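Local coordinates for protein diaminobutyrate-pyruvate transaminase and L-2,4-diaminobutyrate decarboxylase (PDB 2QMA) that probably uses pyridoxal 5'-phosphate to decarboxylate L-2,4-diaminobutyrate in its C-terminal glutamate-decarboxylase-like domain, the part of the bifunctional enzyme described here, at residues Met173-Asp184 / Leu336-Leu347; Phe163-Asn171 / Ser318-Leu326. All coordinates share one frame; numbering follows the deposited sequence.

Overall arrangement
Both contacts use helix 167-187 and the large mixed sheet, which strands 160-164, 334-338 and 318-322 enter as successive neighbours. Interaction 2 is the buried one: it sets the loop before the helix and its first turn against strand 318-322 and the turn carrying the predicted cofactor lysine, through carboxylate, hydroxyl and water contacts beside one aromatic pair. Interaction 1, about 16 Å away between centres, follows the rest of the helix toward the periphery. There leucine and phenylalanine packing dominates, giving way to a long, water-bridged salt bridge at the outer end. The two meet where Leu336 packs on Ser170 O, and Leu337 N probably hydrogen-bonds Ile319 O between adjacent strands.

Interaction 1: residues Met173-Asp184 / Leu336-Leu347; sequences MGLMLARDWIAD and LLVNDKSNFKFL
Met173, a selenomethionine, begins the contact by resting its terminal CE on Leu336 CD2 (3.7 Å); the same methyl of Leu336 lies against the backbone of Gly174. One turn on, Leu177 spreads its two branches. Leu177 CD1 packs on Val338 CG1 at 4.0 Å and also meets the ring of Phe344, whereas CD2 meets Leu347 CG at 3.8 Å and the carbonyl oxygen of Asn343. Asp180 and Phe346 run past one another head to tail, and Asp180 lays CB over one ring face, a CH-pi contact 4.2 Å from the centroid. Asp180 OD1 is gripped side-on by Arg179 through NE (2.9 Å) and NH2. Arg179 also hydrogen-bonds the backbone oxygens of Ser220 and Trp221 of the second subunit. Trp181 brings CA to 3.6 Å from Phe346 CE2, and its CD1 lies near Asn343 ND2. At the outer end Asp184 packs CB on Phe346; with CG anti to the backbone N (chi1 178°), its carboxylate turns toward Lys345, where Asp184 OD2 forms a long salt bridge to Lys345 NZ (3.9 Å) and a water links OD1 to the same amine. The helix thus packs on the sheet and on the 3-10 turn after strand 334-338, the antiparallel strand of the seven-stranded fold-type I pyridoxal-phosphate domain.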
loop_
_atom_site.group_PDB
_atom_site.type_symbol
_atom_site.label_atom_id
_atom_site.label_comp_id
_atom_site.label_asym_id
_atom_site.label_seq_id
_atom_site.Cartn_x
_atom_site.Cartn_y
_atom_site.Cartn_z
HETATM N N MSE A 173 -10.328 -2.735 -7.807
HETATM C CA MSE A 173 -11.433 -2.970 -6.891
HETATM C C MSE A 173 -12.769 -2.534 -7.486
HETATM O O MSE A 173 -13.723 -3.260 -7.388
HETATM C CB MSE A 173 -11.179 -2.296 -5.564
HETATM C CG MSE A 173 -10.347 -3.160 -4.657
HETATM SE SE MSE A 173 -10.029 -2.264 -3.038
HETATM C CE MSE A 173 -11.719 -1.295 -2.779
ATOM N N GLY A 174 -12.814 -1.360 -8.126
ATOM C CA GLY A 174 -14.048 -0.881 -8.782
ATOM C C GLY A 174 -14.531 -1.920 -9.797
ATOM O O GLY A 174 -15.712 -2.281 -9.823
ATOM N N LEU A 175 -13.624 -2.417 -10.624
ATOM C CA LEU A 175 -13.997 -3.378 -11.655
ATOM C C LEU A 175 -14.283 -4.774 -11.116
ATOM O O LEU A 175 -15.120 -5.490 -11.674
ATOM C CB LEU A 175 -12.929 -3.430 -12.753
ATOM C CG LEU A 175 -12.810 -2.126 -13.562
ATOM C CD1 LEU A 175 -11.547 -2.153 -14.416
ATOM C CD2 LEU A 175 -14.011 -1.871 -14.449
HETATM N N MSE A 176 -13.583 -5.183 -10.063
HETATM C CA MSE A 176 -13.955 -6.433 -9.380
HETATM C C MSE A 176 -15.361 -6.327 -8.775
HETATM O O MSE A 176 -16.140 -7.272 -8.845
HETATM C CB MSE A 176 -13.001 -6.788 -8.239
HETATM C CG MSE A 176 -13.209 -8.231 -7.793
HETATM SE SE MSE A 176 -12.012 -8.557 -6.323
HETATM C CE MSE A 176 -10.462 -8.164 -7.374
ATOM N N LEU A 177 -15.693 -5.191 -8.163
ATOM C CA LEU A 177 -17.086 -5.023 -7.654
ATOM C C LEU A 177 -18.064 -5.175 -8.809
ATOM O O LEU A 177 -19.080 -5.851 -8.682
ATOM C CB LEU A 177 -17.320 -3.698 -6.914
ATOM C CG LEU A 177 -16.557 -3.617 -5.583
ATOM C CD1 LEU A 177 -16.679 -2.178 -5.053
ATOM C CD2 LEU A 177 -17.057 -4.659 -4.591
ATOM N N ALA A 178 -17.722 -4.585 -9.948
ATOM C CA ALA A 178 -18.601 -4.666 -11.141
ATOM C C ALA A 178 -18.779 -6.115 -11.591
ATOM O O ALA A 178 -19.866 -6.505 -11.944
ATOM C CB ALA A 178 -18.046 -3.812 -12.272
ATOM N N ARG A 179 -17.680 -6.859 -11.583
ATOM C CA ARG A 179 -17.652 -8.260 -11.974
ATOM C C ARG A 179 -18.636 -9.060 -11.094
ATOM O O ARG A 179 -19.503 -9.740 -11.619
ATOM C CB ARG A 179 -16.206 -8.812 -11.897
ATOM C CG ARG A 179 -16.138 -10.326 -12.190
ATOM C CD ARG A 179 -14.827 -10.924 -11.576
ATOM N NE ARG A 179 -14.861 -11.001 -10.101
ATOM C CZ ARG A 179 -13.888 -11.494 -9.331
ATOM N NH1 ARG A 179 -12.765 -12.002 -9.884
ATOM N NH2 ARG A 179 -14.033 -11.533 -7.994
ATOM N N ASP A 180 -18.555 -8.914 -9.775
ATOM C CA ASP A 180 -19.423 -9.659 -8.860
ATOM C C ASP A 180 -20.866 -9.130 -8.984
ATOM O O ASP A 180 -21.848 -9.895 -8.866
ATOM C CB ASP A 180 -18.908 -9.497 -7.431
ATOM C CG ASP A 180 -17.635 -10.289 -7.157
ATOM O OD1 ASP A 180 -16.864 -10.644 -8.096
ATOM O OD2 ASP A 180 -17.378 -10.525 -5.986
ATOM N N TRP A 181 -21.000 -7.827 -9.225
ATOM C CA TRP A 181 -22.327 -7.176 -9.304
ATOM C C TRP A 181 -23.122 -7.794 -10.478
ATOM O O TRP A 181 -24.320 -8.131 -10.342
ATOM C CB TRP A 181 -22.130 -5.647 -9.440
ATOM C CG TRP A 181 -23.324 -4.812 -9.809
ATOM C CD1 TRP A 181 -24.240 -4.257 -8.982
ATOM C CD2 TRP A 181 -23.673 -4.425 -11.128
ATOM N NE1 TRP A 181 -25.164 -3.537 -9.711
ATOM C CE2 TRP A 181 -24.829 -3.623 -11.040
ATOM C CE3 TRP A 181 -23.098 -4.666 -12.386
ATOM C CZ2 TRP A 181 -25.432 -3.043 -12.172
ATOM C CZ3 TRP A 181 -23.703 -4.107 -13.510
ATOM C CH2 TRP A 181 -24.879 -3.321 -13.389
ATOM N N ILE A 182 -22.452 -7.967 -11.617
ATOM C CA ILE A 182 -23.184 -8.397 -12.801
ATOM C C ILE A 182 -23.573 -9.875 -12.663
ATOM O O ILE A 182 -24.683 -10.212 -13.075
ATOM C CB ILE A 182 -22.403 -8.205 -14.124
ATOM C CG1 ILE A 182 -23.362 -8.356 -15.344
ATOM C CG2 ILE A 182 -21.240 -9.182 -14.256
ATOM C CD1 ILE A 182 -24.522 -7.349 -15.380
ATOM N N ALA A 183 -22.673 -10.731 -12.120
ATOM C CA ALA A 183 -23.050 -12.144 -11.874
ATOM C C ALA A 183 -24.206 -12.235 -10.890
ATOM O O ALA A 183 -25.105 -13.113 -11.013
ATOM C CB ALA A 183 -21.860 -13.018 -11.396
ATOM N N ASP A 184 -24.210 -11.354 -9.892
ATOM C CA ASP A 184 -25.324 -11.359 -8.917
ATOM C C ASP A 184 -26.619 -10.929 -9.618
ATOM O O ASP A 184 -27.695 -11.506 -9.417
ATOM C CB ASP A 184 -25.032 -10.402 -7.765
ATOM C CG ASP A 184 -26.177 -10.351 -6.760
ATOM O OD1 ASP A 184 -26.525 -11.417 -6.262
ATOM O OD2 ASP A 184 -26.745 -9.267 -6.533
ATOM N N LEU A 336 -11.342 4.536 -3.147
ATOM C CA LEU A 336 -12.369 4.142 -4.056
ATOM C C LEU A 336 -13.686 4.518 -3.436
ATOM O O LEU A 336 -14.008 4.063 -2.324
ATOM C CB LEU A 336 -12.332 2.646 -4.247
ATOM C CG LEU A 336 -13.422 2.209 -5.265
ATOM C CD1 LEU A 336 -12.929 2.456 -6.730
ATOM C CD2 LEU A 336 -13.827 0.792 -4.998
ATOM N N LEU A 337 -14.473 5.310 -4.168
ATOM C CA LEU A 337 -15.805 5.698 -3.695
ATOM C C LEU A 337 -16.848 4.907 -4.459
ATOM O O LEU A 337 -16.666 4.571 -5.662
ATOM C CB LEU A 337 -16.055 7.198 -3.907
ATOM C CG LEU A 337 -14.932 8.132 -3.401
ATOM C CD1 LEU A 337 -15.326 9.568 -3.752
ATOM C CD2 LEU A 337 -14.708 7.972 -1.865
ATOM N N VAL A 338 -17.927 4.595 -3.768
ATOM C CA VAL A 338 -19.062 3.963 -4.406
ATOM C C VAL A 338 -20.362 4.714 -4.099
ATOM O O VAL A 338 -20.536 5.260 -2.996
ATOM C CB VAL A 338 -19.234 2.403 -4.057
ATOM C CG1 VAL A 338 -17.966 1.573 -4.520
ATOM C CG2 VAL A 338 -19.633 2.176 -2.601
ATOM N N ASN A 339 -21.245 4.763 -5.087
ATOM C CA ASN A 339 -22.505 5.437 -4.913
ATOM C C ASN A 339 -23.468 4.665 -4.018
ATOM O O ASN A 339 -24.326 5.263 -3.351
ATOM C CB ASN A 339 -23.165 5.762 -6.274
ATOM C CG ASN A 339 -23.355 7.267 -6.483
ATOM O OD1 ASN A 339 -23.748 7.993 -5.547
ATOM N ND2 ASN A 339 -23.100 7.749 -7.719
ATOM N N ASP A 340 -23.300 3.347 -3.959
ATOM C CA ASP A 340 -24.221 2.523 -3.103
ATOM C C ASP A 340 -23.381 1.551 -2.291
ATOM O O ASP A 340 -22.883 0.559 -2.819
ATOM C CB ASP A 340 -25.204 1.759 -4.001
ATOM C CG ASP A 340 -26.275 1.037 -3.217
ATOM O OD1 ASP A 340 -26.070 0.773 -2.002
ATOM O OD2 ASP A 340 -27.324 0.723 -3.816
ATOM N N LYS A 341 -23.170 1.871 -1.033
ATOM C CA LYS A 341 -22.345 1.028 -0.153
ATOM C C LYS A 341 -22.792 -0.442 -0.050
ATOM O O LYS A 341 -21.987 -1.312 0.349
ATOM C CB LYS A 341 -22.239 1.654 1.237
ATOM C CG LYS A 341 -23.544 1.624 2.014
ATOM C CD LYS A 341 -23.309 2.452 3.242
ATOM C CE LYS A 341 -24.599 2.866 3.878
ATOM N NZ LYS A 341 -24.279 3.865 4.955
ATOM N N SER A 342 -24.032 -0.735 -0.451
ATOM C CA SER A 342 -24.485 -2.123 -0.464
ATOM C C SER A 342 -23.607 -2.969 -1.415
ATOM O O SER A 342 -23.454 -4.183 -1.215
ATOM C CB SER A 342 -25.989 -2.238 -0.758
ATOM O OG SER A 342 -26.193 -2.227 -2.144
ATOM N N ASN A 343 -23.005 -2.319 -2.417
ATOM C CA ASN A 343 -22.113 -2.997 -3.312
ATOM C C ASN A 343 -20.819 -3.538 -2.650
ATOM O O ASN A 343 -20.205 -4.462 -3.174
ATOM C CB ASN A 343 -21.794 -2.134 -4.561
ATOM C CG ASN A 343 -22.989 -1.981 -5.515
ATOM O OD1 ASN A 343 -23.223 -0.901 -6.097
ATOM N ND2 ASN A 343 -23.716 -3.043 -5.696
ATOM N N PHE A 344 -20.419 -2.959 -1.521
ATOM C CA PHE A 344 -19.290 -3.469 -0.728
ATOM C C PHE A 344 -19.565 -4.880 -0.147
ATOM O O PHE A 344 -18.623 -5.549 0.260
ATOM C CB PHE A 344 -18.892 -2.480 0.408
ATOM C CG PHE A 344 -18.095 -1.294 -0.058
ATOM C CD1 PHE A 344 -17.091 -1.452 -1.007
ATOM C CD2 PHE A 344 -18.295 -0.025 0.496
ATOM C CE1 PHE A 344 -16.322 -0.383 -1.435
ATOM C CE2 PHE A 344 -17.528 1.063 0.071
ATOM C CZ PHE A 344 -16.543 0.897 -0.893
ATOM N N LYS A 345 -20.832 -5.312 -0.133
ATOM C CA LYS A 345 -21.246 -6.628 0.376
ATOM C C LYS A 345 -20.508 -7.757 -0.335
ATOM O O LYS A 345 -20.293 -8.798 0.261
ATOM C CB LYS A 345 -22.772 -6.845 0.263
ATOM C CG LYS A 345 -23.241 -7.245 -1.139
ATOM C CD LYS A 345 -24.722 -7.092 -1.357
ATOM C CE LYS A 345 -25.054 -7.223 -2.853
ATOM N NZ LYS A 345 -26.504 -7.502 -3.089
ATOM N N PHE A 346 -20.138 -7.535 -1.604
ATOM C CA PHE A 346 -19.361 -8.515 -2.387
ATOM C C PHE A 346 -17.957 -8.791 -1.838
ATOM O O PHE A 346 -17.413 -9.873 -2.067
ATOM C CB PHE A 346 -19.313 -8.115 -3.877
ATOM C CG PHE A 346 -20.685 -8.004 -4.518
ATOM C CD1 PHE A 346 -21.570 -9.086 -4.498
ATOM C CD2 PHE A 346 -21.083 -6.816 -5.128
ATOM C CE1 PHE A 346 -22.845 -9.005 -5.091
ATOM C CE2 PHE A 346 -22.335 -6.711 -5.724
ATOM C CZ PHE A 346 -23.227 -7.808 -5.709
ATOM N N LEU A 347 -17.409 -7.834 -1.093
ATOM C CA LEU A 347 -16.049 -7.897 -0.533
ATOM C C LEU A 347 -15.962 -8.600 0.796
ATOM O O LEU A 347 -14.867 -8.814 1.317
ATOM C CB LEU A 347 -15.509 -6.482 -0.299
ATOM C CG LEU A 347 -15.115 -5.603 -1.465
ATOM C CD1 LEU A 347 -15.130 -4.162 -0.991
ATOM C CD2 LEU A 347 -13.746 -5.963 -2.031
HETATM O O HOH W 1 -27.718 -10.188 -3.797
#

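Interaction 2: residues Phe163-Asn171 / Ser318-Leu326; sequences FTSGGTQSN and SISVDFHKL
Ser320 points its hydroxyl at the start of helix 167-187: with OG between its own backbone N and carbonyl carbon (chi1 61°), Ser320 OG comes to 2.9 Å from Asn171 OD1 and within reach of a water. The hydrogen bond that Asn171 OD1 does accept comes from His292, while Asn171 ND2 binds Asp294 and Thr214. The water lies between Ser320 OG and Gly167 O, 3.0 Å from the latter, and probably links strand to helix. Two residues on, Asp322 presses its carboxylate against the glycines at the helix start. Asp322 OD1 comes 3.2 Å from CA of Gly166, the N-cap residue, and lies close to Gly167 N, but at an angle too poor for a hydrogen bond. A second water lies within hydrogen-bonding distance of both Asp322 OD1 and Ser170 OG. The Phe323 ring lies nearly parallel to that of Phe163 (planes 17° apart) but slid aside, so that the two barely overlap and Phe323 CE2 meets Phe163 CE2 at 3.7 Å. The ring of His324 turns back toward the loop, bringing NE2 to 3.6 Å from Ser165 O, near the ring plane. Lys325, the predicted cofactor lysine, carries no cofactor here; its NZ forms a salt bridge with Asp322 OD2 at 2.9 Å, approaching nearly along the C-O axis. The glycine-rich helix start probably helps hold the cofactor phosphate, as in related decarboxylases. Strands 160-164 and 318-322 flank strand 334-338 in the sheet; the helix start runs antiparallel to strand 318-322, and Ser170 and Ser320 both pack on Leu336. The two phenylalanines touch both helix 136-152 (Val145, Val146, Leu149) and helix 377-386 (Val380).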
loop_
_atom_site.group_PDB
_atom_site.type_symbol
_atom_site.label_atom_id
_atom_site.label_comp_id
_atom_site.label_asym_id
_atom_site.label_seq_id
_atom_site.Cartn_x
_atom_site.Cartn_y
_atom_site.Cartn_z
ATOM N N PHE A 163 -10.053 3.852 1.743
ATOM C CA PHE A 163 -8.759 4.234 1.228
ATOM C C PHE A 163 -8.038 3.007 0.727
ATOM O O PHE A 163 -8.170 1.938 1.304
ATOM C CB PHE A 163 -7.938 4.948 2.303
ATOM C CG PHE A 163 -8.119 6.433 2.301
ATOM C CD1 PHE A 163 -9.338 7.006 2.684
ATOM C CD2 PHE A 163 -7.061 7.267 1.879
ATOM C CE1 PHE A 163 -9.490 8.414 2.687
ATOM C CE2 PHE A 163 -7.183 8.679 1.901
ATOM C CZ PHE A 163 -8.403 9.248 2.286
ATOM N N THR A 164 -7.309 3.175 -0.362
ATOM C CA THR A 164 -6.591 2.094 -1.024
ATOM C C THR A 164 -5.114 2.540 -1.213
ATOM O O THR A 164 -4.749 3.686 -0.916
ATOM C CB THR A 164 -7.173 1.819 -2.435
ATOM O OG1 THR A 164 -6.915 2.969 -3.256
ATOM C CG2 THR A 164 -8.670 1.511 -2.378
ATOM N N SER A 165 -4.276 1.652 -1.727
ATOM C CA SER A 165 -2.892 2.019 -2.065
ATOM C C SER A 165 -2.726 2.968 -3.277
ATOM O O SER A 165 -1.628 3.493 -3.513
ATOM C CB SER A 165 -2.094 0.771 -2.314
ATOM O OG SER A 165 -2.590 0.166 -3.480
ATOM N N GLY A 166 -3.785 3.192 -4.042
ATOM C CA GLY A 166 -3.724 4.180 -5.107
ATOM C C GLY A 166 -4.542 3.728 -6.294
ATOM O O GLY A 166 -5.321 2.785 -6.169
ATOM N N GLY A 167 -4.344 4.409 -7.426
ATOM C CA GLY A 167 -5.206 4.286 -8.591
ATOM C C GLY A 167 -5.288 2.870 -9.125
ATOM O O GLY A 167 -6.340 2.482 -9.638
ATOM N N THR A 168 -4.204 2.098 -9.014
ATOM C CA THR A 168 -4.221 0.718 -9.551
ATOM C C THR A 168 -5.147 -0.158 -8.728
ATOM O O THR A 168 -6.017 -0.842 -9.269
ATOM C CB THR A 168 -2.798 0.105 -9.570
ATOM O OG1 THR A 168 -2.018 0.803 -10.552
ATOM C CG2 THR A 168 -2.836 -1.321 -9.920
ATOM N N GLN A 169 -4.958 -0.119 -7.412
ATOM C CA GLN A 169 -5.781 -0.926 -6.547
ATOM C C GLN A 169 -7.237 -0.448 -6.622
ATOM O O GLN A 169 -8.186 -1.257 -6.525
ATOM C CB GLN A 169 -5.229 -0.908 -5.115
ATOM C CG GLN A 169 -6.124 -1.558 -4.071
ATOM C CD GLN A 169 -5.389 -1.718 -2.757
ATOM O OE1 GLN A 169 -5.501 -0.878 -1.874
ATOM N NE2 GLN A 169 -4.576 -2.773 -2.649
ATOM N N SER A 170 -7.430 0.867 -6.742
ATOM C CA SER A 170 -8.783 1.382 -6.814
ATOM C C SER A 170 -9.464 0.919 -8.102
ATOM O O SER A 170 -10.591 0.433 -8.036
ATOM C CB SER A 170 -8.842 2.904 -6.670
ATOM O OG SER A 170 -8.416 3.309 -5.357
ATOM N N ASN A 171 -8.779 1.043 -9.245
ATOM C CA ASN A 171 -9.305 0.495 -10.511
ATOM C C ASN A 171 -9.691 -0.972 -10.451
ATOM O O ASN A 171 -10.782 -1.338 -10.834
ATOM C CB ASN A 171 -8.351 0.745 -11.676
ATOM C CG ASN A 171 -8.427 2.155 -12.184
ATOM O OD1 ASN A 171 -9.320 2.936 -11.810
ATOM N ND2 ASN A 171 -7.490 2.508 -13.067
ATOM N N SER A 318 -18.738 3.582 -9.329
ATOM C CA SER A 318 -17.516 3.660 -8.530
ATOM C C SER A 318 -16.593 4.722 -9.104
ATOM O O SER A 318 -16.646 4.991 -10.318
ATOM C CB SER A 318 -16.812 2.299 -8.487
ATOM O OG SER A 318 -16.518 1.795 -9.792
ATOM N N ILE A 319 -15.763 5.310 -8.235
ATOM C CA ILE A 319 -14.821 6.348 -8.620
ATOM C C ILE A 319 -13.502 6.114 -7.912
ATOM O O ILE A 319 -13.462 5.988 -6.677
ATOM C CB ILE A 319 -15.293 7.729 -8.200
ATOM C CG1 ILE A 319 -16.691 8.077 -8.802
ATOM C CG2 ILE A 319 -14.240 8.811 -8.538
ATOM C CD1 ILE A 319 -17.350 9.217 -8.078
ATOM N N SER A 320 -12.427 6.056 -8.692
ATOM C CA SER A 320 -11.116 6.092 -8.066
ATOM C C SER A 320 -10.495 7.508 -8.068
ATOM O O SER A 320 -10.609 8.281 -9.023
ATOM C CB SER A 320 -10.198 5.003 -8.519
ATOM O OG SER A 320 -9.928 5.035 -9.874
ATOM N N VAL A 321 -9.922 7.844 -6.927
ATOM C CA VAL A 321 -9.373 9.171 -6.632
ATOM C C VAL A 321 -7.930 8.910 -6.139
ATOM O O VAL A 321 -7.728 8.105 -5.230
ATOM C CB VAL A 321 -10.171 9.900 -5.484
ATOM C CG1 VAL A 321 -9.604 11.306 -5.278
ATOM C CG2 VAL A 321 -11.672 9.933 -5.750
ATOM N N ASP A 322 -6.943 9.511 -6.799
ATOM C CA ASP A 322 -5.550 9.394 -6.360
ATOM C C ASP A 322 -5.062 10.687 -5.775
ATOM O O ASP A 322 -4.799 11.615 -6.530
ATOM C CB ASP A 322 -4.639 9.034 -7.528
ATOM C CG ASP A 322 -4.076 7.665 -7.404
ATOM O OD1 ASP A 322 -4.476 6.981 -6.432
ATOM O OD2 ASP A 322 -3.262 7.260 -8.276
ATOM N N PHE A 323 -4.951 10.750 -4.447
ATOM C CA PHE A 323 -4.478 11.954 -3.777
ATOM C C PHE A 323 -2.981 12.191 -3.975
ATOM O O PHE A 323 -2.516 13.326 -3.871
ATOM C CB PHE A 323 -4.792 11.890 -2.294
ATOM C CG PHE A 323 -6.248 11.694 -1.999
ATOM C CD1 PHE A 323 -7.138 12.743 -2.157
ATOM C CD2 PHE A 323 -6.719 10.446 -1.586
ATOM C CE1 PHE A 323 -8.489 12.564 -1.905
ATOM C CE2 PHE A 323 -8.052 10.237 -1.335
ATOM C CZ PHE A 323 -8.953 11.296 -1.480
ATOM N N HIS A 324 -2.236 11.123 -4.263
ATOM C CA HIS A 324 -0.824 11.264 -4.455
ATOM C C HIS A 324 -0.489 11.668 -5.866
ATOM O O HIS A 324 0.658 11.602 -6.268
ATOM C CB HIS A 324 -0.023 10.027 -3.986
ATOM C CG HIS A 324 -0.436 8.742 -4.627
ATOM N ND1 HIS A 324 -0.297 8.493 -5.979
ATOM C CD2 HIS A 324 -0.919 7.602 -4.085
ATOM C CE1 HIS A 324 -0.693 7.261 -6.244
ATOM N NE2 HIS A 324 -1.087 6.703 -5.113
ATOM N N LYS A 325 -1.500 12.074 -6.625
ATOM C CA LYS A 325 -1.253 12.760 -7.877
ATOM C C LYS A 325 -1.511 14.278 -7.661
ATOM O O LYS A 325 -0.710 14.974 -6.998
ATOM C CB LYS A 325 -2.048 12.129 -9.045
ATOM C CG LYS A 325 -1.493 10.756 -9.482
ATOM C CD LYS A 325 -2.401 10.060 -10.482
ATOM C CE LYS A 325 -1.724 8.926 -11.219
ATOM N NZ LYS A 325 -1.474 7.653 -10.494
ATOM N N LEU A 326 -2.622 14.789 -8.174
ATOM C CA LEU A 326 -2.813 16.225 -8.210
ATOM C C LEU A 326 -3.244 16.819 -6.864
ATOM O O LEU A 326 -3.261 18.042 -6.694
ATOM C CB LEU A 326 -3.840 16.534 -9.301
ATOM C CG LEU A 326 -3.925 17.840 -10.070
ATOM C CD1 LEU A 326 -2.587 18.431 -10.520
ATOM C CD2 LEU A 326 -4.955 17.654 -11.234
HETATM O O HOH W 2 -7.246 5.068 -10.853
HETATM O O HOH W 3 -7.231 5.772 -6.103
#